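Local coordinates for protein PA0821 (Pseudomonas aeruginosa, PDB 7DRG) that probably acts as the immunity protein (antitoxin) that neutralises a VRR-NUC nuclease-type effector of a type VI secretion system, at residues T51-V54 and R55-L58; K344-A348 and E349-D353. One frame throughout, in Å; residues are numbered along the deposited sequence.

How the interactions relate
The two contacts come in series along the chain. Interaction 1 forms the first turns of the helix 52-69, which follows the long strand 34-46; interaction 2 lies far downstream, where the helix 338-348 ends and the chain passes into a loop near the C terminus. Their centres are 40 Å apart, the nearest atoms about 26 Å, and they share no helix or strand. They are two independent local arrangements in this probable immunity protein: interaction 1 starts a helix that packs on strands 34-46 and 109-114, whereas interaction 2 ends one at the surface beside strand 259-264, where two waters bind a carbonyl of the last turn.

Interaction 1 of 2, residues T51-V54 and R55-L58; sequences TPLV and RESL
The aliphatic part of Arg55 passes close by the carbonyl of the N-cap residue Thr51, its CG 3.3 Å from Thr51 O, while Arg55 N donates to that same oxygen at 3.0 Å with an N-H...O angle of 164°. Thr51 OG1 turns to Lys48 O, to which it is hydrogen-bonded. Arg55 has CG beside its own backbone N (chi1 -70°) and is extended from there to NE, which carries the guanidinium back past the start of the helix, where NE bonds to Ala49 O and NH2 to Asp104 O. Three more backbone bonds of the i to i+4 kind close the first turns: Glu56 N to Pro52 O, Ser57 N to Leu53 O and Leu58 N to Val54 O, the last at 2.8 Å. Leu58 CG also presses on Val54 O at 3.4 Å, and this buried side, with Arg55 and Leu58, is the tightly packed one. Val54 CG1 and Leu58 CD1 are 4.4 Å apart, a light apolar touch. On the solvent side Pro52, Leu53 and Glu56 are exposed. The root of Glu56 is still close, CG lying 3.1 Å from Pro52 O; its carboxylate end approaches Leu53 loosely, OE1 4.1 Å from Leu53 CD2. Ser57 OG adds a weak bond to Leu53 O, so that oxygen receives both the amide and the hydroxyl of one residue. On the inner side, Val54 and Leu58 rest on Phe46 of strand 34-46, Arg55 and Leu58 on Leu109 of strand 109-114, and Leu58 also meets Leu173 at the end of helix 161-173.

Interaction 2 of 2, residues K344-A348 and E349-D353; sequences KLLSA and EPYLD
Tyr351 swings its ring back across the end of the helix to overlap Leu346, its OH 4.1 Å from both CB and CD2 of Leu346 and its CE1 edge 3.8 Å from Leu346 O. The phenol does not bond directly to the carbonyl. Water 1 joins them instead, donating to Leu346 O and lying 2.5 Å from Tyr351 OH. Water 2, in the plane of the tyrosine ring at its edge, donates to both Leu346 O and Glu349 O, at 2.7 Å each. This is the C-terminal end of a helix, where two waters take up Leu346 O, whose i+4 residue, Pro350, has no amide hydrogen to offer. The backbone bond across the junction is Glu349 N to Leu345 O, 3.1 Å and bent to 143°; Glu349 is the first residue to leave the helical conformation. Its side chain folds at CB-CG (chi2 -52°) and lies back along the end of the helix: CB is 3.3 Å from Leu345 O and CD 3.6 Å from Ala348 O, while OE1 finds its partner in Tyr277 OH. His258 meets the Tyr351 ring and bonds to Glu349 O. Leu345, buried, packs the helix 338-348 on Pro289 and Leu292 of helix 288-297 and on Phe259 of strand 259-264, and Leu352 carries the departing loop onto Ala260 of that strand.

Interaction 1 of 2, residues T51-V54 and R55-L58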
loop_
_atom_site.group_PDB
_atom_site.type_symbol
_atom_site.label_atom_id
_atom_site.label_comp_id
_atom_site.label_asym_id
_atom_site.label_seq_id
_atom_site.Cartn_x
_atom_site.Cartn_y
_atom_site.Cartn_z
ATOM N N THR B 51 42.003 -2.317 -0.471
ATOM C CA THR B 51 43.304 -1.743 -0.804
ATOM C C THR B 51 43.463 -0.351 -0.203
ATOM O O THR B 51 42.481 0.372 -0.006
ATOM C CB THR B 51 43.501 -1.661 -2.320
ATOM O OG1 THR B 51 42.560 -0.738 -2.891
ATOM C CG2 THR B 51 43.327 -3.022 -2.965
ATOM N N PRO B 52 44.698 0.061 0.088
ATOM C CA PRO B 52 44.891 1.375 0.719
ATOM C C PRO B 52 44.427 2.552 -0.123
ATOM O O PRO B 52 43.890 3.511 0.442
ATOM C CB PRO B 52 46.408 1.419 0.965
ATOM C CG PRO B 52 46.802 0.003 1.063
ATOM C CD PRO B 52 45.937 -0.735 0.087
ATOM N N LEU B 53 44.640 2.529 -1.446
ATOM C CA LEU B 53 44.255 3.674 -2.265
ATOM C C LEU B 53 42.745 3.860 -2.278
ATOM O O LEU B 53 42.264 4.997 -2.216
ATOM C CB LEU B 53 44.793 3.520 -3.689
ATOM C CG LEU B 53 46.306 3.712 -3.821
ATOM C CD1 LEU B 53 46.732 3.585 -5.273
ATOM C CD2 LEU B 53 46.724 5.056 -3.246
ATOM N N VAL B 54 41.985 2.760 -2.329
ATOM C CA VAL B 54 40.527 2.874 -2.316
ATOM C C VAL B 54 40.051 3.329 -0.947
ATOM O O VAL B 54 39.122 4.139 -0.836
ATOM C CB VAL B 54 39.865 1.548 -2.737
ATOM C CG1 VAL B 54 38.331 1.618 -2.577
ATOM C CG2 VAL B 54 40.210 1.205 -4.167
ATOM N N ARG B 55 40.682 2.827 0.119
ATOM C CA ARG B 55 40.318 3.287 1.455
ATOM C C ARG B 55 40.590 4.779 1.625
ATOM O O ARG B 55 39.757 5.500 2.187
ATOM C CB ARG B 55 41.046 2.458 2.507
ATOM C CG ARG B 55 40.506 1.042 2.559
ATOM C CD ARG B 55 41.302 0.148 3.482
ATOM N NE ARG B 55 40.708 -1.183 3.521
ATOM C CZ ARG B 55 41.074 -2.132 4.379
ATOM N NH1 ARG B 55 42.027 -1.883 5.272
ATOM N NH2 ARG B 55 40.483 -3.323 4.342
ATOM N N GLU B 56 41.725 5.276 1.110
ATOM C CA GLU B 56 41.969 6.716 1.159
ATOM C C GLU B 56 40.901 7.488 0.397
ATOM O O GLU B 56 40.474 8.564 0.833
ATOM C CB GLU B 56 43.349 7.046 0.593
ATOM C CG GLU B 56 44.482 6.419 1.369
ATOM C CD GLU B 56 45.839 6.685 0.730
ATOM O OE1 GLU B 56 45.927 7.571 -0.155
ATOM O OE2 GLU B 56 46.791 5.956 1.082
ATOM N N SER B 57 40.482 6.969 -0.760
ATOM C CA SER B 57 39.442 7.646 -1.532
ATOM C C SER B 57 38.112 7.636 -0.792
ATOM O O SER B 57 37.371 8.626 -0.827
ATOM C CB SER B 57 39.309 7.007 -2.913
ATOM O OG SER B 57 40.410 7.404 -3.731
ATOM N N LEU B 58 37.803 6.540 -0.095
ATOM C CA LEU B 58 36.602 6.514 0.733
ATOM C C LEU B 58 36.671 7.571 1.824
ATOM O O LEU B 58 35.660 8.196 2.167
ATOM C CB LEU B 58 36.432 5.124 1.351
ATOM C CG LEU B 58 35.970 4.022 0.396
ATOM C CD1 LEU B 58 36.138 2.648 1.047
ATOM C CD2 LEU B 58 34.505 4.244 0.000
#

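Interaction 2 of 2, residues K344-A348 and E349-D353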
loop_
_atom_site.group_PDB
_atom_site.type_symbol
_atom_site.label_atom_id
_atom_site.label_comp_id
_atom_site.label_asym_id
_atom_site.label_seq_id
_atom_site.Cartn_x
_atom_site.Cartn_y
_atom_site.Cartn_z
ATOM N N LYS B 344 4.826 13.329 -23.068
ATOM C CA LYS B 344 4.549 13.692 -21.684
ATOM C C LYS B 344 5.763 14.356 -21.043
ATOM O O LYS B 344 5.624 15.326 -20.286
ATOM C CB LYS B 344 4.123 12.451 -20.897
ATOM C CG LYS B 344 3.440 12.771 -19.582
ATOM C CD LYS B 344 2.267 11.839 -19.293
ATOM C CE LYS B 344 2.730 10.444 -18.923
ATOM N NZ LYS B 344 1.862 9.851 -17.866
ATOM N N LEU B 345 6.961 13.849 -21.347
ATOM C CA LEU B 345 8.195 14.467 -20.877
ATOM C C LEU B 345 8.251 15.947 -21.246
ATOM O O LEU B 345 8.450 16.809 -20.384
ATOM C CB LEU B 345 9.395 13.719 -21.467
ATOM C CG LEU B 345 10.812 14.105 -21.038
ATOM C CD1 LEU B 345 11.143 13.506 -19.680
ATOM C CD2 LEU B 345 11.840 13.675 -22.078
ATOM N N LEU B 346 8.066 16.262 -22.527
ATOM C CA LEU B 346 8.287 17.633 -22.978
ATOM C C LEU B 346 7.186 18.583 -22.519
ATOM O O LEU B 346 7.452 19.771 -22.302
ATOM C CB LEU B 346 8.406 17.672 -24.502
ATOM C CG LEU B 346 9.479 16.772 -25.111
ATOM C CD1 LEU B 346 9.658 17.099 -26.580
ATOM C CD2 LEU B 346 10.798 16.918 -24.364
ATOM N N SER B 347 5.957 18.097 -22.364
ATOM C CA SER B 347 4.860 18.998 -22.039
ATOM C C SER B 347 4.699 19.232 -20.544
ATOM O O SER B 347 4.268 20.318 -20.140
ATOM C CB SER B 347 3.543 18.463 -22.613
ATOM O OG SER B 347 3.165 17.246 -21.995
ATOM N N ALA B 348 5.044 18.254 -19.708
ATOM C CA ALA B 348 4.712 18.314 -18.294
ATOM C C ALA B 348 5.920 18.395 -17.377
ATOM O O ALA B 348 5.752 18.721 -16.197
ATOM C CB ALA B 348 3.871 17.092 -17.896
ATOM N N GLU B 349 7.126 18.117 -17.875
ATOM C CA GLU B 349 8.237 18.016 -16.944
ATOM C C GLU B 349 9.228 19.156 -17.127
ATOM O O GLU B 349 9.523 19.548 -18.263
ATOM C CB GLU B 349 8.969 16.678 -17.107
ATOM C CG GLU B 349 8.068 15.462 -16.925
ATOM C CD GLU B 349 7.273 15.499 -15.625
ATOM O OE1 GLU B 349 7.780 16.035 -14.616
ATOM O OE2 GLU B 349 6.126 15.002 -15.617
ATOM N N PRO B 350 9.759 19.696 -16.030
ATOM C CA PRO B 350 10.717 20.803 -16.138
ATOM C C PRO B 350 11.990 20.378 -16.854
ATOM O O PRO B 350 12.449 19.240 -16.733
ATOM C CB PRO B 350 10.996 21.175 -14.676
ATOM C CG PRO B 350 9.809 20.657 -13.915
ATOM C CD PRO B 350 9.379 19.416 -14.635
ATOM N N TYR B 351 12.563 21.321 -17.600
ATOM C CA TYR B 351 13.776 21.093 -18.369
ATOM C C TYR B 351 15.024 21.244 -17.499
ATOM O O TYR B 351 15.028 21.943 -16.482
ATOM C CB TYR B 351 13.878 22.090 -19.528
ATOM C CG TYR B 351 13.021 21.791 -20.743
ATOM C CD1 TYR B 351 11.667 21.524 -20.625
ATOM C CD2 TYR B 351 13.577 21.814 -22.017
ATOM C CE1 TYR B 351 10.889 21.264 -21.749
ATOM C CE2 TYR B 351 12.812 21.560 -23.139
ATOM C CZ TYR B 351 11.474 21.281 -22.998
ATOM O OH TYR B 351 10.720 21.028 -24.120
ATOM N N LEU B 352 16.103 20.605 -17.939
ATOM C CA LEU B 352 17.399 20.803 -17.301
ATOM C C LEU B 352 17.927 22.203 -17.583
ATOM O O LEU B 352 17.768 22.736 -18.687
ATOM C CB LEU B 352 18.405 19.772 -17.804
ATOM C CG LEU B 352 18.048 18.307 -17.611
ATOM C CD1 LEU B 352 19.160 17.448 -18.178
ATOM C CD2 LEU B 352 17.810 18.012 -16.134
ATOM N N ASP B 353 18.572 22.798 -16.584
ATOM C CA ASP B 353 19.214 24.095 -16.769
ATOM C C ASP B 353 20.391 24.199 -15.802
ATOM O O ASP B 353 20.768 23.224 -15.142
ATOM C CB ASP B 353 18.196 25.236 -16.610
ATOM C CG ASP B 353 17.530 25.268 -15.243
ATOM O OD1 ASP B 353 18.133 24.830 -14.244
ATOM O OD2 ASP B 353 16.377 25.747 -15.167
HETATM O O HOH W 1 8.273 21.506 -24.359
HETATM O O HOH W 2 8.189 21.021 -20.063
#